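VgrG protein (Vibrio cholerae, PDB 4DTH) binds ATP and magnesium ions through its actin cross-linking domain, a toxin module that probably joins G-actin monomers to one another. Local coordinates at residues 182-187 against 193-198; 228-233 against 348-353; 116-121 against 149-154. One frame throughout, in Å; residues are numbered along the deposited sequence.

Interaction 1 (182-187 against 193-198); sequences KGFGTS and RLLESA
Glu-196 of helix 190-196 reaches across to Gly-185 and Ser-187, in and just after the turn at 183-186. Its CG stands beside the backbone N (chi1 -72°), and the chain runs out extended from there, which brings OE2 to the backbone amides and OE1 to the Ser-187 hydroxyl. OE2 is gripped twice. The Ser-187 N-H meets Glu-196 OE2 on its syn lone pair, N to O 2.9 Å, and Gly-185 N comes to Glu-196 OE2 at 2.8 Å from well above the carboxylate plane. Glu-196 OE1 takes the hydroxyl OG of Ser-187 at 2.7 Å, again on the syn side. The turn itself is type II, Gly-183 to Thr-186, with Gly-185 at the third position where a positive phi (111°) is usual; OG1 of Thr-186 closes back on Gly-183 O at 2.7 Å. The tightly packed part is apolar: Phe-184 and Glu-196 run past each other in opposite directions, and Phe-184 CE2 rests 3.7 Å from CB of Leu-195 while Phe-184 CE1 lies 4.0 Å from CG of Glu-196. Tyr-201, Tyr-230 and Phe-350 also meet this ring, tying the turn to helix 221-245 and strand 343-352. The solvent side is looser: exposed Arg-193, bent at chi3, holds Ser-187 by a single bond, Arg-193 NH1 to Ser-187 O at 2.9 Å, with that oxygen near the guanidinium plane. Three donors of Gly-185 and Ser-187 therefore converge on one carboxylate. They would fix its rotation and probably favour the ionised form, so that one carboxylate, probably charged, ties the backbone after strand 173-180 to the following helix.

Interaction 2 (228-233 against 348-353); sequences FAYLTS and ILFEFR. With ATP (adenosine-5'-triphosphate), chain B; SO4 (sulfate ion), chain F.
Strand 343-352 borders the ATP pocket on one side and meets helix 221-245 on the other, where Tyr-230 comes up against Ile-348 and Phe-350. The tyrosine leaves the helix with CG anti to the backbone N (chi1 178°), directing its ring at the strand. Over one face of that ring sits CD1 of Ile-348, 4.1 Å from the Tyr-230 centroid, a CH-pi contact. Phe-350 comes rim to rim, the two planes nearly perpendicular at 87° and neither ring over the other; Phe-350 CZ lies 3.5 Å from CE1 of Tyr-230. Tyr-230 OH, 3.4 Å from Phe-350 CZ, is hydrogen-bonded to a water 2.9 Å away, which in turn donates to Leu-349 O at 2.8 Å. Leu-349 itself points away from the helix, and Leu-349 CD2 packs 3.4 Å from C5 of the ATP adenine. Glu-351 joins Glu-28 and Gln-174 at a magnesium site; Glu-351 OE2 is bridged by NH1 of Arg-353 at 2.8 Å, while that arginine also holds a sulfate, probably from the crystallisation liquor, through NH1 and NH2. No direct hydrogen bond joins helix and strand: apolar rims and a methyl make the seam, and the buried hydroxyl is satisfied through water on the strand backbone.

Interaction 3 (116-121 against 149-154); sequences THFTTH and HVIAAG. With SO4 (sulfate ion), chain H.
Helix 101-124 passes strand 150-153 closest at His-121 and Ile-151, whose CA atoms lie 7.9 Å apart, too far for backbone bonding, so side chains bridge the gap. Ile-151 alone spans it from the strand, and its branches divide between two aromatic neighbours one helical turn apart. Ile-151 CD1 approaches Phe-118 CE1 at 3.9 Å, while Ile-151 CG2, anti to the backbone N, reaches Phe-118 CD1 at 4.0 Å. On the other neighbour, CD2 of His-121 comes to 3.7 Å from the Ile-151 CB. Both side chains run at about a right angle to that of Ile-151, which meets each ring obliquely. The strand pairs antiparallel with strand 34-38, and Leu-34 of that strand also touches Phe-118, so the helix packs against a beta layer of the actin cross-linking domain. The backbone of Ile-151 is hydrogen-bonded to that of His-127 and of Gln-128, in the chain that follows the helix. His-121, with CG anti to its N (chi1 -173°), has its NE2 hydrogen-bonded to the carbonyl O of Gln-128, while CD2 and NE2 together lie obliquely against Ile-151 CB. One turn back, partly exposed His-117 takes no part in the contact; His-117 ND1 donates to O2 of a sulfate, probably from the crystallisation liquor, at 2.9 Å in the imidazole plane, and Trp-113 NE1 and Glu-136 N are also hydrogen-bonded to the ion.

Interactions 1 and 2 lie side by side, their centres about 9 Å apart, and share an apolar seam: CE2 of Phe-184 lies 3.5 Å from CZ of Phe-350, and Leu-195 packs on Phe-350 and Phe-352. Interaction 1 thus packs on strand 343-352, the strand of interaction 2, whereas interaction 3 joins helix 101-124 and strand 150-153, about 38 Å from interaction 2 between centres, across the chain's centre. Interactions 2 and 3 are both buried and set a helix on a strand without direct hydrogen bonds. Interaction 1, partly buried, combines apolar packing with a hydrogen-bonded carboxylate and an exposed arginine. Only interaction 2 includes residues of the ATP and magnesium sites.

Interaction 1 (182-187 against 193-198)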
loop_
_atom_site.group_PDB
_atom_site.type_symbol
_atom_site.label_atom_id
_atom_site.label_comp_id
_atom_site.label_asym_id
_atom_site.label_seq_id
_atom_site.Cartn_x
_atom_site.Cartn_y
_atom_site.Cartn_z
ATOM N N LYS A 182 -8.605 11.680 12.557
ATOM C CA LYS A 182 -9.755 12.204 13.295
ATOM C C LYS A 182 -11.077 12.119 12.505
ATOM O O LYS A 182 -12.153 12.282 13.085
ATOM C CB LYS A 182 -9.481 13.630 13.804
ATOM C CG LYS A 182 -9.424 14.688 12.711
ATOM C CD LYS A 182 -9.305 16.081 13.298
ATOM C CE LYS A 182 -9.432 17.107 12.209
ATOM N NZ LYS A 182 -9.043 18.465 12.662
ATOM N N GLY A 183 -10.985 11.866 11.205
ATOM C CA GLY A 183 -12.165 11.772 10.352
ATOM C C GLY A 183 -12.793 10.397 10.276
ATOM O O GLY A 183 -13.967 10.280 9.917
ATOM N N PHE A 184 -12.013 9.339 10.570
ATOM C CA PHE A 184 -12.513 7.963 10.470
ATOM C C PHE A 184 -13.620 7.680 11.487
ATOM O O PHE A 184 -13.362 7.618 12.687
ATOM C CB PHE A 184 -11.380 6.934 10.574
ATOM C CG PHE A 184 -11.685 5.653 9.836
ATOM C CD1 PHE A 184 -12.658 4.775 10.302
ATOM C CD2 PHE A 184 -10.980 5.308 8.686
ATOM C CE1 PHE A 184 -12.947 3.594 9.612
ATOM C CE2 PHE A 184 -11.273 4.131 7.997
ATOM C CZ PHE A 184 -12.245 3.277 8.466
ATOM N N GLY A 185 -14.827 7.499 10.965
ATOM C CA GLY A 185 -16.038 7.270 11.746
ATOM C C GLY A 185 -17.000 8.443 11.677
ATOM O O GLY A 185 -18.155 8.316 12.089
ATOM N N THR A 186 -16.536 9.603 11.147
ATOM C CA THR A 186 -17.386 10.803 11.039
ATOM C C THR A 186 -18.300 10.783 9.808
ATOM O O THR A 186 -19.252 11.568 9.758
ATOM C CB THR A 186 -16.569 12.108 11.115
ATOM O OG1 THR A 186 -15.780 12.242 9.927
ATOM C CG2 THR A 186 -15.708 12.212 12.376
ATOM N N SER A 187 -17.992 9.929 8.793
ATOM C CA SER A 187 -18.756 9.792 7.535
ATOM C C SER A 187 -18.923 11.150 6.799
ATOM O O SER A 187 -19.851 11.308 6.002
ATOM C CB SER A 187 -20.138 9.181 7.800
ATOM O OG SER A 187 -20.159 8.209 8.834
ATOM N N ARG A 193 -16.726 7.734 3.859
ATOM C CA ARG A 193 -17.853 6.797 3.793
ATOM C C ARG A 193 -17.458 5.511 3.071
ATOM O O ARG A 193 -17.855 4.426 3.501
ATOM C CB ARG A 193 -19.081 7.457 3.156
ATOM C CG ARG A 193 -19.616 8.586 4.026
ATOM C CD ARG A 193 -20.986 9.063 3.602
ATOM N NE ARG A 193 -20.957 9.786 2.325
ATOM C CZ ARG A 193 -20.728 11.087 2.192
ATOM N NH1 ARG A 193 -20.489 11.838 3.257
ATOM N NH2 ARG A 193 -20.730 11.646 0.989
ATOM N N LEU A 194 -16.620 5.636 2.004
ATOM C CA LEU A 194 -16.110 4.482 1.271
ATOM C C LEU A 194 -15.237 3.620 2.219
ATOM O O LEU A 194 -15.388 2.398 2.258
ATOM C CB LEU A 194 -15.295 4.947 0.042
ATOM C CG LEU A 194 -14.684 3.853 -0.827
ATOM C CD1 LEU A 194 -15.765 3.006 -1.502
ATOM C CD2 LEU A 194 -13.748 4.451 -1.873
ATOM N N LEU A 195 -14.350 4.271 3.000
ATOM C CA LEU A 195 -13.467 3.573 3.948
ATOM C C LEU A 195 -14.247 2.924 5.079
ATOM O O LEU A 195 -13.928 1.802 5.479
ATOM C CB LEU A 195 -12.409 4.525 4.520
ATOM C CG LEU A 195 -11.351 5.028 3.532
ATOM C CD1 LEU A 195 -10.559 6.126 4.147
ATOM C CD2 LEU A 195 -10.440 3.895 3.046
ATOM N N GLU A 196 -15.276 3.616 5.579
ATOM C CA GLU A 196 -16.128 3.109 6.656
ATOM C C GLU A 196 -16.980 1.916 6.220
ATOM O O GLU A 196 -17.469 1.163 7.071
ATOM C CB GLU A 196 -16.996 4.223 7.232
ATOM C CG GLU A 196 -16.217 5.224 8.068
ATOM C CD GLU A 196 -16.947 6.537 8.255
ATOM O OE1 GLU A 196 -18.189 6.556 8.100
ATOM O OE2 GLU A 196 -16.279 7.547 8.563
ATOM N N SER A 197 -17.130 1.722 4.897
ATOM C CA SER A 197 -17.866 0.581 4.349
ATOM C C SER A 197 -17.036 -0.713 4.389
ATOM O O SER A 197 -17.577 -1.777 4.073
ATOM C CB SER A 197 -18.376 0.877 2.941
ATOM O OG SER A 197 -17.339 0.761 1.979
ATOM N N ALA A 198 -15.739 -0.639 4.798
ATOM C CA ALA A 198 -14.878 -1.827 4.916
ATOM C C ALA A 198 -15.610 -2.855 5.799
ATOM O O ALA A 198 -16.195 -2.462 6.814
ATOM C CB ALA A 198 -13.539 -1.460 5.536
#

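Interaction 2 (228-233 against 348-353)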
loop_
_atom_site.group_PDB
_atom_site.type_symbol
_atom_site.label_atom_id
_atom_site.label_comp_id
_atom_site.label_asym_id
_atom_site.label_seq_id
_atom_site.Cartn_x
_atom_site.Cartn_y
_atom_site.Cartn_z
ATOM N N PHE A 228 -11.884 4.454 19.415
ATOM C CA PHE A 228 -12.239 3.148 19.971
ATOM C C PHE A 228 -12.817 2.236 18.897
ATOM O O PHE A 228 -12.383 1.097 18.801
ATOM C CB PHE A 228 -13.236 3.297 21.132
ATOM C CG PHE A 228 -13.768 1.983 21.655
ATOM C CD1 PHE A 228 -13.066 1.264 22.618
ATOM C CD2 PHE A 228 -14.988 1.483 21.216
ATOM C CE1 PHE A 228 -13.580 0.070 23.134
ATOM C CE2 PHE A 228 -15.507 0.293 21.746
ATOM C CZ PHE A 228 -14.788 -0.408 22.686
ATOM N N ALA A 229 -13.790 2.723 18.098
ATOM C CA ALA A 229 -14.390 1.892 17.048
ATOM C C ALA A 229 -13.365 1.452 16.001
ATOM O O ALA A 229 -13.384 0.291 15.585
ATOM C CB ALA A 229 -15.534 2.619 16.381
ATOM N N TYR A 230 -12.463 2.361 15.603
ATOM C CA TYR A 230 -11.425 2.085 14.613
ATOM C C TYR A 230 -10.463 1.007 15.130
ATOM O O TYR A 230 -10.286 -0.023 14.467
ATOM C CB TYR A 230 -10.673 3.386 14.261
ATOM C CG TYR A 230 -9.537 3.181 13.280
ATOM C CD1 TYR A 230 -9.789 2.939 11.930
ATOM C CD2 TYR A 230 -8.214 3.181 13.706
ATOM C CE1 TYR A 230 -8.750 2.729 11.028
ATOM C CE2 TYR A 230 -7.164 2.987 12.809
ATOM C CZ TYR A 230 -7.438 2.759 11.471
ATOM O OH TYR A 230 -6.408 2.542 10.596
ATOM N N LEU A 231 -9.849 1.243 16.310
ATOM C CA LEU A 231 -8.894 0.300 16.901
ATOM C C LEU A 231 -9.541 -1.031 17.243
ATOM O O LEU A 231 -8.986 -2.069 16.890
ATOM C CB LEU A 231 -8.214 0.894 18.144
ATOM C CG LEU A 231 -7.166 1.971 17.886
ATOM C CD1 LEU A 231 -6.602 2.492 19.201
ATOM C CD2 LEU A 231 -6.020 1.442 16.983
ATOM N N THR A 232 -10.723 -1.017 17.897
ATOM C CA THR A 232 -11.402 -2.272 18.235
ATOM C C THR A 232 -11.703 -3.078 16.971
ATOM O O THR A 232 -11.467 -4.277 16.971
ATOM C CB THR A 232 -12.641 -2.047 19.112
ATOM O OG1 THR A 232 -12.273 -1.295 20.270
ATOM C CG2 THR A 232 -13.265 -3.355 19.556
ATOM N N SER A 233 -12.181 -2.419 15.891
ATOM C CA SER A 233 -12.471 -3.113 14.629
ATOM C C SER A 233 -11.214 -3.802 14.082
ATOM O O SER A 233 -11.285 -4.960 13.679
ATOM C CB SER A 233 -13.060 -2.155 13.598
ATOM O OG SER A 233 -14.334 -1.699 14.038
ATOM N N ILE A 348 -4.066 8.561 8.170
ATOM C CA ILE A 348 -4.067 7.096 8.192
ATOM C C ILE A 348 -4.418 6.611 6.807
ATOM O O ILE A 348 -5.294 7.182 6.150
ATOM C CB ILE A 348 -4.916 6.468 9.337
ATOM C CG1 ILE A 348 -6.382 6.985 9.315
ATOM C CG2 ILE A 348 -4.209 6.700 10.695
ATOM C CD1 ILE A 348 -7.352 6.325 10.383
ATOM N N LEU A 349 -3.681 5.602 6.329
ATOM C CA LEU A 349 -3.787 5.118 4.957
ATOM C C LEU A 349 -4.397 3.755 4.793
ATOM O O LEU A 349 -4.257 2.907 5.663
ATOM C CB LEU A 349 -2.403 5.166 4.301
ATOM C CG LEU A 349 -2.023 6.527 3.698
ATOM C CD1 LEU A 349 -1.740 7.591 4.781
ATOM C CD2 LEU A 349 -0.844 6.380 2.839
ATOM N N PHE A 350 -5.065 3.537 3.641
ATOM C CA PHE A 350 -5.753 2.277 3.378
ATOM C C PHE A 350 -5.564 1.833 1.961
ATOM O O PHE A 350 -5.755 2.622 1.035
ATOM C CB PHE A 350 -7.256 2.411 3.692
ATOM C CG PHE A 350 -7.515 2.847 5.111
ATOM C CD1 PHE A 350 -7.612 1.909 6.136
ATOM C CD2 PHE A 350 -7.594 4.197 5.438
ATOM C CE1 PHE A 350 -7.784 2.315 7.460
ATOM C CE2 PHE A 350 -7.773 4.604 6.763
ATOM C CZ PHE A 350 -7.857 3.661 7.766
ATOM N N GLU A 351 -5.219 0.552 1.789
ATOM C CA GLU A 351 -4.996 -0.021 0.472
ATOM C C GLU A 351 -6.213 -0.813 0.011
ATOM O O GLU A 351 -6.633 -1.766 0.681
ATOM C CB GLU A 351 -3.743 -0.918 0.511
ATOM C CG GLU A 351 -3.437 -1.620 -0.801
ATOM C CD GLU A 351 -2.251 -2.564 -0.748
ATOM O OE1 GLU A 351 -1.262 -2.248 -0.052
ATOM O OE2 GLU A 351 -2.284 -3.587 -1.466
ATOM N N PHE A 352 -6.755 -0.439 -1.153
ATOM C CA PHE A 352 -7.861 -1.158 -1.782
ATOM C C PHE A 352 -7.209 -2.272 -2.596
ATOM O O PHE A 352 -6.597 -2.002 -3.635
ATOM C CB PHE A 352 -8.690 -0.214 -2.668
ATOM C CG PHE A 352 -9.515 0.758 -1.859
ATOM C CD1 PHE A 352 -8.942 1.914 -1.333
ATOM C CD2 PHE A 352 -10.861 0.511 -1.608
ATOM C CE1 PHE A 352 -9.704 2.808 -0.571
ATOM C CE2 PHE A 352 -11.627 1.418 -0.863
ATOM C CZ PHE A 352 -11.039 2.548 -0.336
ATOM N N ARG A 353 -7.292 -3.513 -2.092
ATOM C CA ARG A 353 -6.687 -4.707 -2.711
ATOM C C ARG A 353 -7.190 -4.929 -4.134
ATOM O O ARG A 353 -6.426 -5.327 -5.013
ATOM C CB ARG A 353 -6.866 -5.940 -1.818
ATOM C CG ARG A 353 -6.178 -5.787 -0.438
ATOM C CD ARG A 353 -4.649 -5.764 -0.531
ATOM N NE ARG A 353 -4.117 -7.074 -0.925
ATOM C CZ ARG A 353 -2.851 -7.319 -1.244
ATOM N NH1 ARG A 353 -1.952 -6.339 -1.231
ATOM N NH2 ARG A 353 -2.467 -8.550 -1.562
HETATM P PG ATP B . 3.414 -3.169 1.177
HETATM O O1G ATP B . 1.933 -3.296 1.015
HETATM O O2G ATP B . 3.787 -2.995 2.622
HETATM O O3G ATP B . 4.149 -4.364 0.638
HETATM P PB ATP B . 5.111 -1.105 0.100
HETATM O O1B ATP B . 5.900 -0.992 1.344
HETATM O O2B ATP B . 5.939 -1.836 -0.929
HETATM O O3B ATP B . 3.854 -1.863 0.362
HETATM P PA ATP B . 4.286 1.599 0.234
HETATM O O1A ATP B . 4.195 1.353 1.689
HETATM O O2A ATP B . 5.335 2.692 0.015
HETATM O O3A ATP B . 4.729 0.352 -0.449
HETATM O "O5'" ATP B . 2.843 2.054 -0.302
HETATM C "C5'" ATP B . 2.807 2.588 -1.636
HETATM C "C4'" ATP B . 1.448 3.124 -2.001
HETATM O "O4'" ATP B . 1.025 4.121 -1.026
HETATM C "C3'" ATP B . 1.416 3.841 -3.351
HETATM O "O3'" ATP B . 0.177 3.663 -4.035
HETATM C "C2'" ATP B . 1.632 5.291 -2.940
HETATM O "O2'" ATP B . 1.275 6.234 -3.937
HETATM C "C1'" ATP B . 0.744 5.332 -1.713
HETATM N N9 ATP B . 0.936 6.466 -0.806
HETATM C C8 ATP B . 2.088 6.824 -0.159
HETATM N N7 ATP B . 1.954 7.884 0.602
HETATM C C5 ATP B . 0.625 8.250 0.442
HETATM C C6 ATP B . -0.158 9.286 0.990
HETATM N N6 ATP B . 0.306 10.196 1.856
HETATM N N1 ATP B . -1.460 9.347 0.628
HETATM C C2 ATP B . -1.940 8.434 -0.221
HETATM N N3 ATP B . -1.306 7.417 -0.798
HETATM C C4 ATP B . -0.013 7.376 -0.429
HETATM S S SO4 F . 1.240 -8.260 -2.038
HETATM O O1 SO4 F . 2.278 -8.432 -3.060
HETATM O O2 SO4 F . 0.114 -9.104 -2.350
HETATM O O3 SO4 F . 1.806 -8.591 -0.743
HETATM O O4 SO4 F . 0.811 -6.860 -2.013
HETATM O O HOH W 1 -4.375 2.675 8.472
#

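Interaction 3 (116-121 against 149-154)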
loop_
_atom_site.group_PDB
_atom_site.type_symbol
_atom_site.label_atom_id
_atom_site.label_comp_id
_atom_site.label_asym_id
_atom_site.label_seq_id
_atom_site.Cartn_x
_atom_site.Cartn_y
_atom_site.Cartn_z
ATOM N N THR A 116 3.752 2.566 -23.675
ATOM C CA THR A 116 4.047 2.608 -25.112
ATOM C C THR A 116 5.555 2.695 -25.358
ATOM O O THR A 116 6.057 2.065 -26.286
ATOM C CB THR A 116 3.266 3.710 -25.847
ATOM O OG1 THR A 116 3.837 4.997 -25.574
ATOM C CG2 THR A 116 1.784 3.679 -25.538
ATOM N N HIS A 117 6.272 3.456 -24.512
ATOM C CA HIS A 117 7.730 3.591 -24.596
ATOM C C HIS A 117 8.407 2.222 -24.349
ATOM O O HIS A 117 9.347 1.858 -25.070
ATOM C CB HIS A 117 8.213 4.667 -23.602
ATOM C CG HIS A 117 9.696 4.827 -23.571
ATOM N ND1 HIS A 117 10.359 5.608 -24.501
ATOM C CD2 HIS A 117 10.603 4.299 -22.716
ATOM C CE1 HIS A 117 11.644 5.517 -24.194
ATOM N NE2 HIS A 117 11.837 4.745 -23.126
ATOM N N PHE A 118 7.903 1.456 -23.356
ATOM C CA PHE A 118 8.398 0.106 -23.046
ATOM C C PHE A 118 8.149 -0.844 -24.224
ATOM O O PHE A 118 8.999 -1.690 -24.507
ATOM C CB PHE A 118 7.721 -0.442 -21.780
ATOM C CG PHE A 118 8.362 -0.117 -20.444
ATOM C CD1 PHE A 118 9.731 -0.290 -20.248
ATOM C CD2 PHE A 118 7.579 0.224 -19.347
ATOM C CE1 PHE A 118 10.309 -0.065 -18.992
ATOM C CE2 PHE A 118 8.162 0.452 -18.093
ATOM C CZ PHE A 118 9.524 0.322 -17.931
ATOM N N THR A 119 6.977 -0.712 -24.893
ATOM C CA THR A 119 6.608 -1.522 -26.075
ATOM C C THR A 119 7.687 -1.363 -27.165
ATOM O O THR A 119 8.130 -2.363 -27.729
ATOM C CB THR A 119 5.182 -1.178 -26.555
ATOM O OG1 THR A 119 4.258 -1.394 -25.486
ATOM C CG2 THR A 119 4.757 -1.997 -27.786
ATOM N N THR A 120 8.140 -0.118 -27.423
ATOM C CA THR A 120 9.201 0.142 -28.402
ATOM C C THR A 120 10.530 -0.395 -27.867
ATOM O O THR A 120 11.275 -1.008 -28.623
ATOM C CB THR A 120 9.254 1.653 -28.729
ATOM O OG1 THR A 120 8.003 2.021 -29.300
ATOM C CG2 THR A 120 10.376 2.017 -29.699
ATOM N N HIS A 121 10.802 -0.195 -26.555
ATOM C CA HIS A 121 12.053 -0.629 -25.923
ATOM C C HIS A 121 12.317 -2.123 -26.062
ATOM O O HIS A 121 13.414 -2.503 -26.429
ATOM C CB HIS A 121 12.104 -0.201 -24.444
ATOM C CG HIS A 121 13.434 -0.463 -23.799
ATOM N ND1 HIS A 121 14.472 0.445 -23.895
ATOM C CD2 HIS A 121 13.855 -1.533 -23.075
ATOM C CE1 HIS A 121 15.477 -0.078 -23.212
ATOM N NE2 HIS A 121 15.159 -1.269 -22.706
ATOM N N HIS A 149 20.393 -2.427 -14.346
ATOM C CA HIS A 149 19.160 -3.145 -14.663
ATOM C C HIS A 149 19.068 -3.380 -16.159
ATOM O O HIS A 149 19.777 -2.735 -16.934
ATOM C CB HIS A 149 17.901 -2.367 -14.175
ATOM C CG HIS A 149 17.480 -1.246 -15.084
ATOM N ND1 HIS A 149 17.982 0.035 -14.933
ATOM C CD2 HIS A 149 16.635 -1.260 -16.147
ATOM C CE1 HIS A 149 17.431 0.757 -15.897
ATOM N NE2 HIS A 149 16.612 0.020 -16.652
ATOM N N VAL A 150 18.181 -4.293 -16.564
ATOM C CA VAL A 150 17.827 -4.521 -17.965
ATOM C C VAL A 150 16.319 -4.721 -18.036
ATOM O O VAL A 150 15.712 -5.216 -17.079
ATOM C CB VAL A 150 18.599 -5.663 -18.701
ATOM C CG1 VAL A 150 20.086 -5.357 -18.822
ATOM C CG2 VAL A 150 18.366 -7.035 -18.063
ATOM N N ILE A 151 15.725 -4.345 -19.167
ATOM C CA ILE A 151 14.297 -4.552 -19.421
ATOM C C ILE A 151 14.224 -5.606 -20.517
ATOM O O ILE A 151 14.885 -5.458 -21.551
ATOM C CB ILE A 151 13.590 -3.226 -19.850
ATOM C CG1 ILE A 151 13.680 -2.135 -18.752
ATOM C CG2 ILE A 151 12.124 -3.489 -20.298
ATOM C CD1 ILE A 151 12.931 -2.460 -17.400
ATOM N N ALA A 152 13.403 -6.642 -20.314
ATOM C CA ALA A 152 13.253 -7.712 -21.296
ATOM C C ALA A 152 11.805 -8.120 -21.478
ATOM O O ALA A 152 11.044 -8.163 -20.514
ATOM C CB ALA A 152 14.096 -8.914 -20.915
ATOM N N ALA A 153 11.433 -8.435 -22.722
ATOM C CA ALA A 153 10.082 -8.857 -23.096
ATOM C C ALA A 153 9.687 -10.164 -22.441
ATOM O O ALA A 153 10.542 -11.018 -22.183
ATOM C CB ALA A 153 10.008 -9.021 -24.597
ATOM N N GLY A 154 8.387 -10.310 -22.195
ATOM C CA GLY A 154 7.816 -11.518 -21.617
ATOM C C GLY A 154 8.412 -11.840 -20.267
ATOM O O GLY A 154 8.451 -10.978 -19.386
HETATM S S SO4 H . 8.944 8.382 -26.851
HETATM O O1 SO4 H . 9.221 8.257 -28.279
HETATM O O2 SO4 H . 8.571 7.063 -26.292
HETATM O O3 SO4 H . 10.148 8.855 -26.174
HETATM O O4 SO4 H . 7.826 9.331 -26.653
#